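Local coordinates for protein lipoteichoic acid primase (PDB 4UOP) that belongs to the sulfatase-like family of alpha/beta enzymes, its extracellular catalytic domain carrying a bound magnesium ion, at residues P202-E205 and E206-K209; T245-G248 and N249-E252. All blocks are in the same frame, centred on the assembly; numbering follows the deposited sequence.

Interaction 1: P202-E205 and E206-K209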
ATOM      1  N   PRO B 202     -24.995   7.887  27.125  1.00 22.77           N
ATOM      2  CA  PRO B 202     -25.298   7.514  28.509  1.00 23.97           C
ATOM      3  C   PRO B 202     -24.074   7.010  29.274  1.00 22.81           C
ATOM      4  O   PRO B 202     -23.996   7.179  30.479  1.00 24.07           O
ATOM      5  CB  PRO B 202     -26.338   6.396  28.355  1.00 24.17           C
ATOM      6  CG  PRO B 202     -26.988   6.667  27.042  1.00 24.30           C
ATOM      7  CD  PRO B 202     -25.919   7.246  26.166  1.00 23.60           C
ATOM      8  N   ILE B 203     -23.128   6.410  28.567  1.00 22.25           N
ATOM      9  CA  ILE B 203     -21.897   5.946  29.183  1.00 21.82           C
ATOM     10  C   ILE B 203     -21.082   7.144  29.653  1.00 21.13           C
ATOM     11  O   ILE B 203     -20.571   7.137  30.771  1.00 21.35           O
ATOM     12  CB  ILE B 203     -21.071   5.084  28.207  1.00 23.15           C
ATOM     13  CG1 ILE B 203     -21.822   3.779  27.936  1.00 25.52           C
ATOM     14  CG2 ILE B 203     -19.689   4.796  28.783  1.00 23.08           C
ATOM     15  CD1 ILE B 203     -21.356   3.070  26.698  1.00 27.16           C
ATOM     16  N   LEU B 204     -20.980   8.166  28.804  1.00 19.86           N
ATOM     17  CA  LEU B 204     -20.260   9.397  29.134  1.00 20.98           C
ATOM     18  C   LEU B 204     -20.948  10.151  30.273  1.00 21.67           C
ATOM     19  O   LEU B 204     -20.282  10.674  31.154  1.00 18.54           O
ATOM     20  CB  LEU B 204     -20.140  10.313  27.915  1.00 21.69           C
ATOM     21  CG  LEU B 204     -19.626   9.693  26.601  1.00 22.57           C
ATOM     22  CD1 LEU B 204     -19.334  10.765  25.554  1.00 23.20           C
ATOM     23  CD2 LEU B 204     -18.418   8.815  26.842  1.00 23.07           C
ATOM     24  N   GLU B 205     -22.279  10.213  30.224  1.00 21.26           N
ATOM     25  CA  GLU B 205     -23.062  10.891  31.252  1.00 24.69           C
ATOM     26  C   GLU B 205     -22.854  10.270  32.636  1.00 24.43           C
ATOM     27  O   GLU B 205     -22.758  10.986  33.628  1.00 24.09           O
ATOM     28  CB  GLU B 205     -24.557  10.873  30.882  1.00 29.51           C
ATOM     29  CG  GLU B 205     -25.418  11.763  31.762  1.00 34.40           C
ATOM     30  CD  GLU B 205     -26.856  11.847  31.273  1.00 39.38           C
ATOM     31  OE1 GLU B 205     -27.418  10.797  30.889  1.00 46.10           O
ATOM     32  OE2 GLU B 205     -27.415  12.965  31.262  1.00 46.34           O
ATOM     33  N   GLU B 206     -22.756   8.944  32.708  1.00 24.81           N
ATOM     34  CA  GLU B 206     -22.529   8.308  34.000  1.00 25.76           C
ATOM     35  C   GLU B 206     -21.120   8.529  34.523  1.00 24.21           C
ATOM     36  O   GLU B 206     -20.938   8.693  35.727  1.00 22.98           O
ATOM     37  CB  GLU B 206     -22.901   6.830  33.969  1.00 29.64           C
ATOM     38  CG  GLU B 206     -24.421   6.629  33.944  1.00 35.05           C
ATOM     39  CD  GLU B 206     -25.195   7.562  34.898  1.00 38.88           C
ATOM     40  OE1 GLU B 206     -25.108   7.367  36.138  1.00 43.15           O
ATOM     41  OE2 GLU B 206     -25.905   8.485  34.415  1.00 39.76           O
ATOM     42  N   GLN B 207     -20.134   8.581  33.628  1.00 20.98           N
ATOM     43  CA  GLN B 207     -18.780   8.908  34.061  1.00 21.40           C
ATOM     44  C   GLN B 207     -18.710  10.345  34.567  1.00 20.62           C
ATOM     45  O   GLN B 207     -18.076  10.635  35.586  1.00 21.56           O
ATOM     46  CB  GLN B 207     -17.793   8.710  32.912  1.00 21.62           C
ATOM     47  CG  GLN B 207     -17.520   7.252  32.608  1.00 22.17           C
ATOM     48  CD  GLN B 207     -16.641   7.083  31.389  1.00 22.31           C
ATOM     49  OE1 GLN B 207     -16.955   7.588  30.306  1.00 22.74           O
ATOM     50  NE2 GLN B 207     -15.512   6.416  31.566  1.00 22.87           N
ATOM     51  N   TYR B 208     -19.379  11.240  33.849  1.00 20.40           N
ATOM     52  CA  TYR B 208     -19.453  12.645  34.228  1.00 20.35           C
ATOM     53  C   TYR B 208     -20.062  12.811  35.644  1.00 21.88           C
ATOM     54  O   TYR B 208     -19.505  13.519  36.486  1.00 22.27           O
ATOM     55  CB  TYR B 208     -20.275  13.392  33.189  1.00 21.01           C
ATOM     56  CG  TYR B 208     -20.589  14.836  33.506  1.00 21.20           C
ATOM     57  CD1 TYR B 208     -19.592  15.786  33.570  1.00 22.04           C
ATOM     58  CD2 TYR B 208     -21.902  15.242  33.724  1.00 22.74           C
ATOM     59  CE1 TYR B 208     -19.888  17.116  33.845  1.00 23.79           C
ATOM     60  CE2 TYR B 208     -22.214  16.564  33.988  1.00 24.12           C
ATOM     61  CZ  TYR B 208     -21.212  17.494  34.066  1.00 24.69           C
ATOM     62  OH  TYR B 208     -21.560  18.796  34.346  1.00 25.90           O
ATOM     63  N   LYS B 209     -21.202  12.174  35.873  1.00 22.85           N
ATOM     64  CA  LYS B 209     -21.902  12.286  37.159  1.00 25.91           C
ATOM     65  C   LYS B 209     -21.096  11.683  38.314  1.00 27.75           C
ATOM     66  O   LYS B 209     -21.205  12.128  39.461  1.00 28.41           O
ATOM     67  CB  LYS B 209     -23.278  11.642  37.071  1.00 28.36           C
ATOM     68  CG  LYS B 209     -24.280  12.491  36.318  1.00 29.84           C
ATOM     69  CD  LYS B 209     -25.656  11.842  36.283  1.00 32.57           C
ATOM     70  CE  LYS B 209     -26.711  12.828  35.828  1.00 35.42           C
ATOM     71  NZ  LYS B 209     -28.080  12.387  36.211  1.00 38.69           N
TER
HETATM   72  O   HOH W   1     -26.397   7.623  31.909  1.00 30.75           O

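Interaction 2: T245-G248 and N249-E252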
ATOM      1  N   THR B 245     -26.029  10.358  -8.280  1.00 31.81           N
ATOM      2  CA  THR B 245     -24.596  10.389  -8.617  1.00 29.82           C
ATOM      3  C   THR B 245     -23.810  10.168  -7.330  1.00 29.41           C
ATOM      4  O   THR B 245     -24.354  10.383  -6.260  1.00 25.33           O
ATOM      5  CB  THR B 245     -24.130  11.751  -9.202  1.00 30.49           C
ATOM      6  OG1 THR B 245     -24.198  12.798  -8.214  1.00 29.38           O
ATOM      7  CG2 THR B 245     -24.962  12.151 -10.439  1.00 31.98           C
ATOM      8  N   GLU B 246     -22.542   9.779  -7.436  1.00 29.33           N
ATOM      9  CA  GLU B 246     -21.702   9.578  -6.259  1.00 30.09           C
ATOM     10  C   GLU B 246     -21.638  10.828  -5.394  1.00 26.57           C
ATOM     11  O   GLU B 246     -21.795  10.734  -4.180  1.00 26.04           O
ATOM     12  CB  GLU B 246     -20.280   9.150  -6.648  1.00 32.41           C
ATOM     13  CG  GLU B 246     -19.305   9.127  -5.475  1.00 36.80           C
ATOM     14  CD  GLU B 246     -17.943   8.563  -5.839  1.00 40.03           C
ATOM     15  OE1 GLU B 246     -17.181   9.237  -6.569  1.00 42.13           O
ATOM     16  OE2 GLU B 246     -17.630   7.448  -5.374  1.00 45.64           O
ATOM     17  N   LEU B 247     -21.398  11.984  -6.003  1.00 23.31           N
ATOM     18  CA  LEU B 247     -21.293  13.229  -5.247  1.00 23.11           C
ATOM     19  C   LEU B 247     -22.608  13.601  -4.586  1.00 22.72           C
ATOM     20  O   LEU B 247     -22.630  14.101  -3.455  1.00 19.73           O
ATOM     21  CB  LEU B 247     -20.769  14.395  -6.101  1.00 23.76           C
ATOM     22  CG  LEU B 247     -20.572  15.727  -5.354  1.00 24.80           C
ATOM     23  CD1 LEU B 247     -19.536  15.582  -4.249  1.00 25.75           C
ATOM     24  CD2 LEU B 247     -20.163  16.855  -6.290  1.00 26.18           C
ATOM     25  N   GLY B 248     -23.715  13.351  -5.281  1.00 22.19           N
ATOM     26  CA  GLY B 248     -25.021  13.607  -4.688  1.00 21.32           C
ATOM     27  C   GLY B 248     -25.260  12.746  -3.471  1.00 20.24           C
ATOM     28  O   GLY B 248     -25.678  13.239  -2.419  1.00 20.66           O
ATOM     29  N   ASN B 249     -24.960  11.460  -3.584  1.00 19.52           N
ATOM     30  CA  ASN B 249     -25.113  10.550  -2.466  1.00 20.62           C
ATOM     31  C   ASN B 249     -24.177  10.943  -1.324  1.00 19.35           C
ATOM     32  O   ASN B 249     -24.560  10.864  -0.160  1.00 18.60           O
ATOM     33  CB  ASN B 249     -24.863   9.109  -2.894  1.00 21.97           C
ATOM     34  CG  ASN B 249     -25.899   8.620  -3.899  1.00 25.17           C
ATOM     35  OD1 ASN B 249     -27.022   9.106  -3.924  1.00 28.34           O
ATOM     36  ND2 ASN B 249     -25.515   7.675  -4.728  1.00 26.79           N
ATOM     37  N   TYR B 250     -22.981  11.388  -1.681  1.00 18.87           N
ATOM     38  CA  TYR B 250     -21.992  11.860  -0.712  1.00 18.51           C
ATOM     39  C   TYR B 250     -22.560  13.016   0.081  1.00 18.35           C
ATOM     40  O   TYR B 250     -22.521  13.001   1.299  1.00 17.46           O
ATOM     41  CB  TYR B 250     -20.716  12.288  -1.419  1.00 18.30           C
ATOM     42  CG  TYR B 250     -19.676  12.872  -0.500  1.00 19.05           C
ATOM     43  CD1 TYR B 250     -18.872  12.046   0.287  1.00 19.39           C
ATOM     44  CD2 TYR B 250     -19.500  14.234  -0.415  1.00 18.60           C
ATOM     45  CE1 TYR B 250     -17.910  12.573   1.128  1.00 18.62           C
ATOM     46  CE2 TYR B 250     -18.541  14.773   0.423  1.00 18.95           C
ATOM     47  CZ  TYR B 250     -17.745  13.936   1.180  1.00 18.80           C
ATOM     48  OH  TYR B 250     -16.804  14.491   2.013  1.00 19.23           O
ATOM     49  N   PHE B 251     -23.158  13.984  -0.605  1.00 19.22           N
ATOM     50  CA  PHE B 251     -23.758  15.130   0.079  1.00 19.70           C
ATOM     51  C   PHE B 251     -24.911  14.756   1.025  1.00 19.22           C
ATOM     52  O   PHE B 251     -25.030  15.331   2.111  1.00 18.05           O
ATOM     53  CB  PHE B 251     -24.241  16.185  -0.920  1.00 20.59           C
ATOM     54  CG  PHE B 251     -23.153  17.040  -1.522  1.00 21.40           C
ATOM     55  CD1 PHE B 251     -22.057  17.481  -0.784  1.00 21.86           C
ATOM     56  CD2 PHE B 251     -23.257  17.446  -2.845  1.00 22.98           C
ATOM     57  CE1 PHE B 251     -21.096  18.283  -1.362  1.00 22.21           C
ATOM     58  CE2 PHE B 251     -22.288  18.237  -3.428  1.00 22.51           C
ATOM     59  CZ  PHE B 251     -21.202  18.655  -2.690  1.00 22.79           C
ATOM     60  N   GLU B 252     -25.772  13.813   0.636  1.00 18.69           N
ATOM     61  CA  GLU B 252     -26.833  13.344   1.537  1.00 20.68           C
ATOM     62  C   GLU B 252     -26.232  12.689   2.792  1.00 19.34           C
ATOM     63  O   GLU B 252     -26.721  12.884   3.900  1.00 18.19           O
ATOM     64  CB  GLU B 252     -27.741  12.309   0.878  1.00 22.55           C
ATOM     65  CG  GLU B 252     -28.452  12.785  -0.369  1.00 24.66           C
ATOM     66  CD  GLU B 252     -29.636  13.702  -0.105  1.00 27.93           C
ATOM     67  OE1 GLU B 252     -29.957  14.028   1.070  1.00 28.14           O
ATOM     68  OE2 GLU B 252     -30.266  14.082  -1.116  1.00 30.64           O
TER

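Interaction 1: P202-E205 and E206-K209
Four successive i to i+4 bonds join P202-E205 to E206-K209 in the last two turns of helix 193-209, from E206 N to P202 O at 3.1 Å down to K209 N to E205 O at 3.0 Å. On the solvent side E206 leans against the preceding turn. With CG anti to its own carbonyl carbon (chi1 -73°), its CG comes 3.5 Å from P202 O, and the bend at chi2 turns the carboxylate round the outside of the helix, toward a water. This water bridges the two residues, hydrogen-bonded to P202 O (2.8 Å) and to E206 OE2 (2.7 Å), so that P202 O is approached both by the amide of the next turn and by the water. The extended side chain of E205 rises nearby, its OE1 4.5 Å from E206 OE2. Two carboxylates this close would be expected to disfavour each other somewhat, an effect that the lysine one turn on, K209, may soften, although its NZ makes no salt bridge to E205.

The helix is amphipathic and packs on the central mixed sheet of the alpha/beta fold: L204 rests on F214 and A216 of strand 214-219, while I203 reaches F153 of strand 149-153. Q207 borders this inner face. Running alongside I203, it brings OE1 to 4.0 Å from L204 CD2, a van der Waals approach, and its side chain also touches F214 and K149. At Y208, CG anti to the backbone N (chi1 173°) swings the ring away from P202-E205, toward I273 and D276.

Interaction 2: T245-G248 and N249-E252
T245 OG1 accepts the amide of G248, with G248 N 3.0 Å away, and is also hydrogen-bonded to the carbonyl of L242. The hydroxyl oxygen thus takes up an N-H of the first turn, which has no earlier helical carbonyl to bond, and makes T245 the N-cap of helix 246-271. The T245 carbonyl starts the main-chain ladder by accepting N249 N at 2.9 Å in a nearly straight bond (N-H...O 168°), and Y250 N follows on E246 O at 2.8 Å. Beside the first of these bonds lies the N249 amide group, its CG 3.3 Å from T245 O.

Apolar contact is concentrated on one side of the turn, where L247 meets the ring of the residue four places on. With CG anti to the backbone N (chi1 -177°), L247 leans toward the ring of F251. Its CD1 stands over one face of that ring, 4.1 Å from the F251 centroid and displaced toward the rim, in a CH-pi contact; L247 CG comes to 3.6 Å from F251 CE2. L247 CD1 also lies 4.1 Å from Y250 CD2, a contact that brings the methyl against both aromatic side chains. E252 CG lies 3.5 Å from G248 O, and the bend at chi2 turns the carboxylate beyond it. The outer ends of two side chains are held by other parts of the chain: E252 OE1 accepts from I236 N, while the Y250 ring meets F227 edge-to-face and its hydroxyl is hydrogen-bonded to the carbonyl of S67. The whole is a threonine N-cap with the largely buried first turns of a long helix, anchored by Y250 to the residue following the magnesium ligand E66.

In the fold
Interaction 1 and interaction 2 come in series along the chain and do not touch: their centres are 36 Å apart and their nearest atoms about 23 Å. The first lies at the C-terminal end of helix 193-209, the second at the start of helix 246-271, with strand 214-219 of the central sheet between these helices in sequence. Residues 202-209 form a surface turn, whereas 245-252 is largely buried. The magnesium ion is bound by E66, T108, D284 and H285; the side chain of Y250, in interaction 2, lies about 10 Å from the metal and is not itself a ligand. Both helices belong to the sulfatase-like alpha/beta domain.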